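Local coordinates for SusD-like carbohydrate binding protein (Bacteroides vulgatus, PDB 3LEW) that probably binds carbohydrate at the outer membrane as a member of the SusD family of nutrient-binding proteins, at residues A[269-274]-A[327-332]; A[282-287]-A[323-328]. One frame throughout, in Å; residues are numbered along the deposited sequence. Where two conformers were deposited one is given.

Both contacts join the part of the chain around helix 271-274 and strand 286-288 to the end of strand 321-326 and the loop after it, and their centres lie about 8 Å apart on the same side of the chain's centre. Along the sequence, 269-274 is followed by 282-287; these pair respectively with 327-332 and 323-328, two segments that share S327 and K328. The first members are tied together: Y269 OH and Y283 OH lie 2.7 Å apart, a probable hydrogen bond, and H272 O probably accepts from Y284 N. Interaction 1 is mainly aromatic and interaction 2 polar; together they join this part of the chain to an inner strand of the mixed sheet and its following loop.

Interaction 1: residues A[269-274]-A[327-332]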
loop_
_atom_site.group_PDB
_atom_site.type_symbol
_atom_site.label_atom_id
_atom_site.label_comp_id
_atom_site.label_asym_id
_atom_site.label_seq_id
_atom_site.Cartn_x
_atom_site.Cartn_y
_atom_site.Cartn_z
ATOM N N TYR A 269 7.068 14.038 3.975
ATOM C CA TYR A 269 8.492 13.750 3.922
ATOM C C TYR A 269 8.781 12.535 3.037
ATOM O O TYR A 269 9.867 12.448 2.409
ATOM C CB TYR A 269 9.066 13.572 5.348
ATOM C CG TYR A 269 10.566 13.685 5.431
ATOM C CD1 TYR A 269 11.385 12.564 5.197
ATOM C CD2 TYR A 269 11.173 14.884 5.759
ATOM C CE1 TYR A 269 12.783 12.657 5.300
ATOM C CE2 TYR A 269 12.557 14.998 5.844
ATOM C CZ TYR A 269 13.354 13.857 5.626
ATOM O OH TYR A 269 14.716 13.929 5.715
ATOM N N GLN A 270 7.827 11.625 2.908
ATOM C CA GLN A 270 8.033 10.478 2.037
ATOM C C GLN A 270 8.127 10.785 0.547
ATOM O O GLN A 270 8.651 9.973 -0.216
ATOM C CB GLN A 270 7.058 9.382 2.296
ATOM C CG GLN A 270 5.631 9.624 1.878
ATOM C CD GLN A 270 4.642 8.717 2.748
ATOM O OE1 GLN A 270 4.385 7.583 2.361
ATOM N NE2 GLN A 270 4.036 9.263 3.836
ATOM N N PHE A 271 7.678 11.967 0.125
ATOM C CA PHE A 271 7.979 12.461 -1.231
ATOM C C PHE A 271 9.475 12.698 -1.465
ATOM O O PHE A 271 9.927 12.717 -2.619
ATOM C CB PHE A 271 7.126 13.711 -1.560
ATOM C CG PHE A 271 5.717 13.377 -2.067
ATOM C CD1 PHE A 271 4.691 13.078 -1.178
ATOM C CD2 PHE A 271 5.447 13.320 -3.405
ATOM C CE1 PHE A 271 3.423 12.753 -1.633
ATOM C CE2 PHE A 271 4.167 13.008 -3.874
ATOM C CZ PHE A 271 3.151 12.715 -2.975
ATOM N N HIS A 272 10.280 12.857 -0.418
ATOM C CA HIS A 272 11.713 12.880 -0.620
ATOM C C HIS A 272 12.298 11.570 -1.174
ATOM O O HIS A 272 13.386 11.570 -1.760
ATOM C CB HIS A 272 12.460 13.315 0.635
ATOM C CG HIS A 272 12.271 14.746 0.993
ATOM N ND1 HIS A 272 12.664 15.785 0.166
ATOM C CD2 HIS A 272 11.766 15.320 2.111
ATOM C CE1 HIS A 272 12.420 16.932 0.776
ATOM N NE2 HIS A 272 11.854 16.680 1.945
ATOM N N TYR A 273 11.565 10.476 -0.994
ATOM C CA TYR A 273 11.888 9.135 -1.531
ATOM C C TYR A 273 11.225 8.935 -2.904
ATOM O O TYR A 273 11.869 8.465 -3.878
ATOM C CB TYR A 273 11.466 8.028 -0.523
ATOM C CG TYR A 273 11.994 8.307 0.880
ATOM C CD1 TYR A 273 13.353 8.327 1.122
ATOM C CD2 TYR A 273 11.126 8.550 1.959
ATOM C CE1 TYR A 273 13.876 8.621 2.359
ATOM C CE2 TYR A 273 11.626 8.850 3.212
ATOM C CZ TYR A 273 12.994 8.903 3.419
ATOM O OH TYR A 273 13.529 9.200 4.656
ATOM N N LEU A 274 9.948 9.275 -2.980
ATOM C CA LEU A 274 9.121 8.992 -4.181
ATOM C C LEU A 274 9.329 9.955 -5.348
ATOM O O LEU A 274 9.121 9.569 -6.496
ATOM C CB LEU A 274 7.643 8.991 -3.850
ATOM C CG LEU A 274 7.124 7.967 -2.856
ATOM C CD1 LEU A 274 5.666 8.204 -2.607
ATOM C CD2 LEU A 274 7.388 6.554 -3.427
ATOM N N SER A 327 7.899 10.211 -13.371
ATOM C CA SER A 327 7.307 11.504 -13.016
ATOM C C SER A 327 6.005 11.349 -12.186
ATOM O O SER A 327 5.402 12.359 -11.763
ATOM C CB SER A 327 7.074 12.334 -14.271
ATOM O OG SER A 327 6.118 11.708 -15.105
ATOM N N LYS A 328 5.583 10.118 -11.911
ATOM C CA LYS A 328 4.268 9.869 -11.267
ATOM C C LYS A 328 4.046 10.684 -9.988
ATOM O O LYS A 328 3.029 11.385 -9.866
ATOM C CB LYS A 328 4.109 8.370 -10.971
ATOM C CG LYS A 328 2.758 7.950 -10.449
ATOM C CD LYS A 328 2.639 6.441 -10.391
ATOM C CE LYS A 328 1.326 6.024 -9.805
ATOM N NZ LYS A 328 1.111 4.548 -9.769
ATOM N N PHE A 329 4.987 10.582 -9.047
ATOM C CA PHE A 329 4.880 11.246 -7.746
ATOM C C PHE A 329 5.800 12.470 -7.730
ATOM O O PHE A 329 7.018 12.352 -7.983
ATOM C CB PHE A 329 5.304 10.343 -6.616
ATOM C CG PHE A 329 4.438 9.159 -6.434
ATOM C CD1 PHE A 329 3.313 9.246 -5.666
ATOM C CD2 PHE A 329 4.779 7.945 -7.017
ATOM C CE1 PHE A 329 2.482 8.138 -5.473
ATOM C CE2 PHE A 329 3.994 6.829 -6.822
ATOM C CZ PHE A 329 2.823 6.942 -6.033
ATOM N N ARG A 330 5.207 13.643 -7.510
ATOM C CA ARG A 330 5.969 14.853 -7.294
ATOM C C ARG A 330 5.437 15.664 -6.147
ATOM O O ARG A 330 4.272 15.697 -5.942
ATOM C CB ARG A 330 5.980 15.720 -8.547
ATOM C CG ARG A 330 6.436 14.980 -9.773
ATOM C CD ARG A 330 6.541 15.871 -11.014
ATOM N NE ARG A 330 5.359 16.667 -11.354
ATOM C CZ ARG A 330 4.307 16.195 -12.037
ATOM N NH1 ARG A 330 4.265 14.913 -12.430
ATOM N NH2 ARG A 330 3.307 16.995 -12.330
ATOM N N PHE A 331 6.318 16.329 -5.401
ATOM C CA PHE A 331 5.869 17.288 -4.406
ATOM C C PHE A 331 4.864 18.260 -5.024
ATOM O O PHE A 331 5.019 18.734 -6.154
ATOM C CB PHE A 331 7.062 18.112 -3.859
ATOM C CG PHE A 331 7.820 17.445 -2.721
ATOM C CD1 PHE A 331 7.354 17.540 -1.423
ATOM C CD2 PHE A 331 9.022 16.743 -2.948
ATOM C CE1 PHE A 331 8.044 16.960 -0.387
ATOM C CE2 PHE A 331 9.692 16.154 -1.918
ATOM C CZ PHE A 331 9.225 16.286 -0.628
ATOM N N ARG A 332 3.822 18.556 -4.272
ATOM C CA ARG A 332 2.865 19.599 -4.650
ATOM C C ARG A 332 3.451 20.974 -4.419
ATOM O O ARG A 332 3.413 21.839 -5.302
ATOM C CB ARG A 332 1.543 19.423 -3.912
ATOM C CG ARG A 332 0.501 20.424 -4.366
ATOM C CD ARG A 332 -0.814 20.179 -3.680
ATOM N NE ARG A 332 -0.828 20.726 -2.304
ATOM C CZ ARG A 332 -0.913 20.005 -1.187
ATOM N NH1 ARG A 332 -0.935 18.710 -1.227
ATOM N NH2 ARG A 332 -0.977 20.594 -0.014
HETATM O O HOH W 1 7.692 8.932 -8.919
#
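Aromatic packing carries most of the contact between residues 269-274 and 327-332. F331 lies across the short helix so that CB of F271 sits over the centre of its ring, 3.4 Å from the centroid and 12° off the normal, a well-placed CH-pi contact. The far end of the same ring, at CZ, enters over the face of the H272 imidazole; this is an edge-to-face pair with planes at 59°, and CZ approaches H272 CE1 to 3.5 Å. F271, H272 and F331 thus form an aromatic cluster. H272 NE2 hydrogen-bonds Q337, and ND1 accepts from Y282 N.

Apolar contacts continue at L274 and F329. The two run side by side, CB to CB at 3.9 Å, and L274 CD1 rests over one face of the F329 ring, toward its rim, in a CH-pi contact. F271 CE2 reaches F329 CB and also approaches R330 O at 3.4 Å.

A water lies between L274 O, to which it can donate, and F329 N, from which it accepts. Within the loop, R330 NH1 bonds S327 O, while its NH2 is held by K243 O.

The contact is buried: F271 also packs against I341 of strand 341-345, L274 touches F286 of strand 286-288, and the 327-332 loop spans from strand 321-326 toward strand 341-345.

Interaction 2: residues A[282-287]-A[323-328]; sequences YYYSFN and WMRNSK
N287 reaches from strand 286-288 toward strand 321-326 of the other, mixed sheet, so the contact joins two sheets; its CG is anti to the carbonyl carbon and beside the backbone N (chi1 -65°). Its CB meets the main chain of strand 321-326, 3.5 Å from the carbonyl O of M324, a selenomethionine. Beyond it, CG packs near CB of W323. At the tip the amide divides its two ends. OD1 accepts a weak hydrogen bond from R325 NH1, 2.8 Å long but bent to 125° at the hydrogen, and also lies 3.2 Å from R325 CD. ND2 turns back to its own segment and donates to Y284 O at 3.1 Å, meeting that oxygen in the carbonyl plane on a lone pair; it also passes W323 CE3 at 3.9 Å.

R325 comes to this amide through a bend at chi2, which brings its guanidinium alongside N287 with the two planes 73° apart. W323 CB covers one guanidinium face over its centre. The salt-bridge partner of R325 is D311, through NH2. Nearer the end of the strand, a water between the backbones can donate to F286 O and accepts from N326 N, and N326 OD1 takes K328 N in an Asx turn.

An alanine in place of N287 would remove OD1 and ND2, and with them the bonds to R325 NH1 and Y284 O, which would probably loosen the link between 282-287 and R325. With D311 bridging NH2, the neutral amide supplies a weak bond at NH1 and would probably contribute little to balancing the charge.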
loop_
_atom_site.group_PDB
_atom_site.type_symbol
_atom_site.label_atom_id
_atom_site.label_comp_id
_atom_site.label_asym_id
_atom_site.label_seq_id
_atom_site.Cartn_x
_atom_site.Cartn_y
_atom_site.Cartn_z
ATOM N N TYR A 282 15.077 15.364 -1.554
ATOM C CA TYR A 282 16.301 15.178 -0.815
ATOM C C TYR A 282 17.003 13.891 -1.230
ATOM O O TYR A 282 18.217 13.839 -1.151
ATOM C CB TYR A 282 16.009 15.034 0.704
ATOM C CG TYR A 282 15.710 16.320 1.462
ATOM C CD1 TYR A 282 15.824 17.586 0.884
ATOM C CD2 TYR A 282 15.335 16.249 2.782
ATOM C CE1 TYR A 282 15.548 18.734 1.624
ATOM C CE2 TYR A 282 15.022 17.375 3.515
ATOM C CZ TYR A 282 15.140 18.606 2.953
ATOM O OH TYR A 282 14.882 19.703 3.730
ATOM N N TYR A 283 16.250 12.842 -1.581
ATOM C CA TYR A 283 16.830 11.499 -1.749
ATOM C C TYR A 283 16.550 10.844 -3.111
ATOM O O TYR A 283 17.353 10.017 -3.585
ATOM C CB TYR A 283 16.368 10.550 -0.617
ATOM C CG TYR A 283 16.509 11.150 0.755
ATOM C CD1 TYR A 283 17.764 11.521 1.239
ATOM C CD2 TYR A 283 15.392 11.407 1.551
ATOM C CE1 TYR A 283 17.908 12.110 2.468
ATOM C CE2 TYR A 283 15.518 11.977 2.777
ATOM C CZ TYR A 283 16.771 12.342 3.243
ATOM O OH TYR A 283 16.894 12.959 4.477
ATOM N N TYR A 284 15.465 11.259 -3.761
ATOM C CA TYR A 284 15.133 10.826 -5.134
ATOM C C TYR A 284 15.473 9.342 -5.348
ATOM O O TYR A 284 16.143 8.980 -6.317
ATOM C CB TYR A 284 15.841 11.719 -6.179
ATOM C CG TYR A 284 17.204 12.186 -5.805
ATOM C CD1 TYR A 284 17.382 13.329 -5.046
ATOM C CD2 TYR A 284 18.348 11.483 -6.217
ATOM C CE1 TYR A 284 18.653 13.767 -4.666
ATOM C CE2 TYR A 284 19.613 11.911 -5.839
ATOM C CZ TYR A 284 19.763 13.048 -5.084
ATOM O OH TYR A 284 21.041 13.517 -4.756
ATOM N N SER A 285 15.001 8.491 -4.450
ATOM C CA SER A 285 15.592 7.144 -4.311
ATOM C C SER A 285 14.775 6.005 -4.918
ATOM O O SER A 285 15.351 4.964 -5.251
ATOM C CB SER A 285 15.851 6.843 -2.842
ATOM O OG SER A 285 14.650 6.990 -2.075
ATOM N N PHE A 286 13.467 6.214 -5.050
ATOM C CA PHE A 286 12.537 5.200 -5.635
ATOM C C PHE A 286 12.563 5.260 -7.151
ATOM O O PHE A 286 11.686 5.829 -7.787
ATOM C CB PHE A 286 11.124 5.352 -5.055
ATOM C CG PHE A 286 10.931 4.621 -3.760
ATOM C CD1 PHE A 286 11.653 4.974 -2.633
ATOM C CD2 PHE A 286 10.099 3.538 -3.676
ATOM C CE1 PHE A 286 11.523 4.273 -1.402
ATOM C CE2 PHE A 286 9.973 2.841 -2.459
ATOM C CZ PHE A 286 10.681 3.215 -1.348
ATOM N N ASN A 287 13.618 4.680 -7.729
ATOM C CA ASN A 287 13.784 4.725 -9.152
ATOM C C ASN A 287 13.172 3.468 -9.758
ATOM O O ASN A 287 12.721 2.551 -9.034
ATOM C CB ASN A 287 15.233 4.926 -9.469
ATOM C CG ASN A 287 15.719 6.286 -8.989
ATOM O OD1 ASN A 287 15.372 7.300 -9.584
ATOM N ND2 ASN A 287 16.487 6.308 -7.891
ATOM N N TRP A 323 19.429 7.222 -14.050
ATOM C CA TRP A 323 18.560 6.188 -13.534
ATOM C C TRP A 323 17.210 6.395 -14.215
ATOM O O TRP A 323 16.906 7.500 -14.681
ATOM C CB TRP A 323 18.383 6.326 -12.025
ATOM C CG TRP A 323 19.650 6.271 -11.195
ATOM C CD1 TRP A 323 20.716 7.112 -11.260
ATOM C CD2 TRP A 323 19.962 5.316 -10.181
ATOM N NE1 TRP A 323 21.670 6.748 -10.363
ATOM C CE2 TRP A 323 21.221 5.669 -9.654
ATOM C CE3 TRP A 323 19.277 4.233 -9.626
ATOM C CZ2 TRP A 323 21.848 4.934 -8.634
ATOM C CZ3 TRP A 323 19.899 3.502 -8.588
ATOM C CH2 TRP A 323 21.160 3.873 -8.105
HETATM N N MSE A 324 16.369 5.370 -14.238
HETATM C CA MSE A 324 15.042 5.502 -14.823
HETATM C C MSE A 324 14.122 6.129 -13.761
HETATM O O MSE A 324 13.975 5.583 -12.673
HETATM C CB MSE A 324 14.558 4.135 -15.337
HETATM C CG MSE A 324 13.164 4.148 -16.040
HETATM SE SE MSE A 324 13.195 4.805 -17.835
HETATM C CE MSE A 324 14.122 3.322 -18.621
ATOM N N ARG A 325 13.550 7.267 -14.089
ATOM C CA ARG A 325 12.667 7.991 -13.206
ATOM C C ARG A 325 11.238 7.797 -13.610
ATOM O O ARG A 325 10.932 7.517 -14.761
ATOM C CB ARG A 325 12.962 9.500 -13.271
ATOM C CG ARG A 325 14.392 9.902 -13.238
ATOM C CD ARG A 325 15.117 9.434 -11.986
ATOM N NE ARG A 325 16.540 9.715 -12.150
ATOM C CZ ARG A 325 17.429 9.762 -11.152
ATOM N NH1 ARG A 325 17.085 9.497 -9.899
ATOM N NH2 ARG A 325 18.686 9.978 -11.422
ATOM N N ASN A 326 10.339 7.931 -12.622
ATOM C CA ASN A 326 8.919 8.024 -12.860
ATOM C C ASN A 326 8.452 9.431 -12.435
ATOM O O ASN A 326 8.633 9.805 -11.289
ATOM C CB ASN A 326 8.169 6.940 -12.049
ATOM C CG ASN A 326 6.784 6.654 -12.582
ATOM O OD1 ASN A 326 6.161 7.500 -13.302
ATOM N ND2 ASN A 326 6.271 5.457 -12.248
ATOM N N SER A 327 7.899 10.211 -13.371
ATOM C CA SER A 327 7.307 11.504 -13.016
ATOM C C SER A 327 6.005 11.349 -12.186
ATOM O O SER A 327 5.402 12.359 -11.763
ATOM C CB SER A 327 7.074 12.334 -14.271
ATOM O OG SER A 327 6.118 11.708 -15.105
ATOM N N LYS A 328 5.583 10.118 -11.911
ATOM C CA LYS A 328 4.268 9.869 -11.267
ATOM C C LYS A 328 4.046 10.684 -9.988
ATOM O O LYS A 328 3.029 11.385 -9.866
ATOM C CB LYS A 328 4.109 8.370 -10.971
ATOM C CG LYS A 328 2.758 7.950 -10.449
ATOM C CD LYS A 328 2.639 6.441 -10.391
ATOM C CE LYS A 328 1.326 6.024 -9.805
ATOM N NZ LYS A 328 1.111 4.548 -9.769
HETATM O O HOH W 2 10.533 7.610 -9.597
#